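Local coordinates for protein probable TonB-dependent siderophore receptor PiuA (Acinetobacter baumannii, PDB 5FP1) that probably serves as an outer-membrane receptor that binds iron-chelating siderophores and takes them up in the first step of iron acquisition, at residues 483-488 with 522-527. Numbering follows the deposited sequence.
Sequences SIYTSY and TFEIGT. With C8E ((hydroxyethyloxy)tri(ethyloxy)octane), chain C.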
loop_
_atom_site.group_PDB
_atom_site.type_symbol
_atom_site.label_atom_id
_atom_site.label_comp_id
_atom_site.label_asym_id
_atom_site.label_seq_id
_atom_site.Cartn_x
_atom_site.Cartn_y
_atom_site.Cartn_z
ATOM N N SER A 483 -3.606 -20.414 -20.742
ATOM C CA SER A 483 -2.178 -20.392 -20.466
ATOM C C SER A 483 -1.852 -21.303 -19.305
ATOM O O SER A 483 -2.625 -21.409 -18.349
ATOM C CB SER A 483 -1.714 -18.985 -20.088
ATOM O OG SER A 483 -0.609 -19.076 -19.198
ATOM N N ILE A 484 -0.698 -21.956 -19.390
ATOM C CA ILE A 484 -0.136 -22.688 -18.265
ATOM C C ILE A 484 1.307 -22.275 -18.213
ATOM O O ILE A 484 1.988 -22.233 -19.260
ATOM C CB ILE A 484 -0.201 -24.226 -18.438
ATOM C CG1 ILE A 484 -1.598 -24.681 -18.824
ATOM C CG2 ILE A 484 0.168 -24.913 -17.135
ATOM C CD1 ILE A 484 -1.605 -26.124 -19.321
ATOM N N TYR A 485 1.797 -21.926 -17.020
ATOM C CA TYR A 485 3.131 -21.372 -16.938
ATOM C C TYR A 485 3.884 -21.798 -15.723
ATOM O O TYR A 485 3.300 -22.263 -14.736
ATOM C CB TYR A 485 3.085 -19.829 -17.017
ATOM C CG TYR A 485 2.477 -19.183 -15.785
ATOM C CD1 TYR A 485 3.272 -18.834 -14.682
ATOM C CD2 TYR A 485 1.115 -18.947 -15.714
ATOM C CE1 TYR A 485 2.708 -18.246 -13.537
ATOM C CE2 TYR A 485 0.543 -18.353 -14.591
ATOM C CZ TYR A 485 1.346 -18.003 -13.509
ATOM O OH TYR A 485 0.733 -17.464 -12.401
ATOM N N THR A 486 5.198 -21.633 -15.834
ATOM C CA THR A 486 6.156 -21.766 -14.737
ATOM C C THR A 486 7.037 -20.536 -14.796
ATOM O O THR A 486 7.474 -20.150 -15.880
ATOM C CB THR A 486 7.087 -22.986 -14.943
ATOM O OG1 THR A 486 6.306 -24.157 -15.187
ATOM C CG2 THR A 486 7.965 -23.200 -13.717
ATOM N N SER A 487 7.355 -19.946 -13.646
ATOM C CA SER A 487 8.271 -18.816 -13.643
ATOM C C SER A 487 9.097 -18.706 -12.389
ATOM O O SER A 487 8.759 -19.239 -11.340
ATOM C CB SER A 487 7.515 -17.504 -13.904
ATOM O OG SER A 487 6.698 -17.174 -12.800
ATOM N N TYR A 488 10.202 -18.010 -12.537
ATOM C CA TYR A 488 11.115 -17.744 -11.454
ATOM C C TYR A 488 11.527 -16.276 -11.506
ATOM O O TYR A 488 11.860 -15.750 -12.562
ATOM C CB TYR A 488 12.340 -18.647 -11.570
ATOM C CG TYR A 488 13.369 -18.409 -10.504
ATOM C CD1 TYR A 488 13.192 -18.878 -9.217
ATOM C CD2 TYR A 488 14.498 -17.662 -10.780
ATOM C CE1 TYR A 488 14.145 -18.640 -8.232
ATOM C CE2 TYR A 488 15.450 -17.419 -9.810
ATOM C CZ TYR A 488 15.267 -17.907 -8.540
ATOM O OH TYR A 488 16.234 -17.638 -7.582
ATOM N N THR A 522 10.818 -15.898 -5.958
ATOM C CA THR A 522 9.533 -16.531 -6.137
ATOM C C THR A 522 9.609 -17.586 -7.238
ATOM O O THR A 522 10.081 -17.309 -8.347
ATOM C CB THR A 522 8.457 -15.493 -6.502
ATOM O OG1 THR A 522 8.266 -14.596 -5.397
ATOM C CG2 THR A 522 7.114 -16.161 -6.852
ATOM N N PHE A 523 9.196 -18.796 -6.887
ATOM C CA PHE A 523 8.942 -19.871 -7.869
ATOM C C PHE A 523 7.433 -20.071 -7.971
ATOM O O PHE A 523 6.748 -20.267 -6.964
ATOM C CB PHE A 523 9.612 -21.192 -7.453
ATOM C CG PHE A 523 9.252 -22.342 -8.403
ATOM C CD1 PHE A 523 9.852 -22.424 -9.656
ATOM C CD2 PHE A 523 8.250 -23.250 -8.088
ATOM C CE1 PHE A 523 9.521 -23.445 -10.544
ATOM C CE2 PHE A 523 7.899 -24.262 -8.976
ATOM C CZ PHE A 523 8.537 -24.355 -10.205
ATOM N N GLU A 524 6.884 -20.005 -9.176
ATOM C CA GLU A 524 5.439 -20.087 -9.347
ATOM C C GLU A 524 5.072 -20.945 -10.563
ATOM O O GLU A 524 5.752 -20.926 -11.593
ATOM C CB GLU A 524 4.861 -18.703 -9.555
ATOM C CG GLU A 524 3.346 -18.607 -9.657
ATOM C CD GLU A 524 2.839 -17.181 -9.456
ATOM O OE1 GLU A 524 3.245 -16.578 -8.440
ATOM O OE2 GLU A 524 2.050 -16.669 -10.296
ATOM N N ILE A 525 3.994 -21.694 -10.395
ATOM C CA ILE A 525 3.334 -22.362 -11.487
ATOM C C ILE A 525 1.906 -21.925 -11.452
ATOM O O ILE A 525 1.308 -21.759 -10.384
ATOM C CB ILE A 525 3.434 -23.891 -11.344
ATOM C CG1 ILE A 525 2.966 -24.348 -9.982
ATOM C CG2 ILE A 525 4.860 -24.326 -11.525
ATOM C CD1 ILE A 525 2.956 -25.854 -9.851
ATOM N N GLY A 526 1.336 -21.724 -12.626
ATOM C CA GLY A 526 -0.013 -21.262 -12.688
ATOM C C GLY A 526 -0.732 -21.530 -13.990
ATOM O O GLY A 526 -0.145 -22.016 -14.982
ATOM N N THR A 527 -2.011 -21.187 -13.978
ATOM C CA THR A 527 -2.822 -21.266 -15.169
ATOM C C THR A 527 -3.831 -20.124 -15.187
ATOM O O THR A 527 -4.313 -19.661 -14.130
ATOM C CB THR A 527 -3.486 -22.671 -15.294
ATOM O OG1 THR A 527 -4.099 -22.800 -16.593
ATOM C CG2 THR A 527 -4.526 -22.860 -14.223
HETATM C C1 C8E C . 9.503 -25.829 -16.940
HETATM C C2 C8E C . 8.774 -25.834 -18.266
HETATM C C3 C8E C . 7.631 -24.847 -18.225
HETATM C C4 C8E C . 6.485 -25.282 -19.095
HETATM C C5 C8E C . 5.265 -24.411 -18.917
HETATM C C6 C8E C . 4.695 -24.512 -17.523
HETATM C C7 C8E C . 3.739 -25.650 -17.371
HETATM C C8 C8E C . 3.659 -26.061 -15.909
HETATM O O9 C8E C . 4.745 -26.964 -15.683
HETATM C C10 C8E C . 5.131 -27.101 -14.311
HETATM C C11 C8E C . 4.156 -28.009 -13.582
HETATM O O12 C8E C . 2.831 -27.524 -13.758
HETATM C C13 C8E C . 1.895 -28.375 -13.092
HETATM C C14 C8E C . 0.490 -27.809 -13.228
HETATM O O15 C8E C . -0.163 -28.356 -14.374
HETATM C C16 C8E C . -1.122 -29.357 -14.021
HETATM C C17 C8E C . -2.204 -29.448 -15.084
HETATM O O18 C8E C . -2.499 -28.129 -15.533
HETATM O O HOH W 1 7.909 -16.181 -10.467
#
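Tyr485 lies across its strand partner Gly526, and its hydroxyl reaches the carboxylate of Glu524. With CG between the backbone N and the carbonyl carbon (chi1 70°), the ring swings over the neighbouring strand. Gly526 CA sits over one ring face in a CH-pi contact, 3.8 Å from the centroid; glycine suits this place, since a CB would collide with the phenol. At the ring edge, Tyr485 OH donates to the anti lone pair of Glu524 OE2 at 2.6 Å, ring and carboxylate planes turned 50° apart. The extended Glu524 chain carries its acid away from the strand, where OE2 also meets Ser43 and OE1 forms a salt bridge with Arg88, both of the plug. Ser487 OG bonds to Pro41 O and accepts from a water that also donates to Thr522 O.

On the other face, Ile484, Thr486, Phe523 and Ile525 offer mainly hydrocarbon. Thr486 CG2 packs obliquely on Phe523 CE1 (3.5 Å), while Ile484 CG2 and Ile525 CG2 touch a bound C8E detergent. Beside Ile484, Thr527 OG1 donates to Ser483 O (2.7 Å) and bonds to Trp529 NE1.

Antiparallel backbone pairing (Tyr485 N to Gly526 O, 2.8 Å) joins these barrel strands. Alternation thus gives an outer wall that binds detergent, consistent with facing the membrane, and a polar inner one whose carboxylate, probably charged, ties barrel to plug by salt bridge and hydrogen bond.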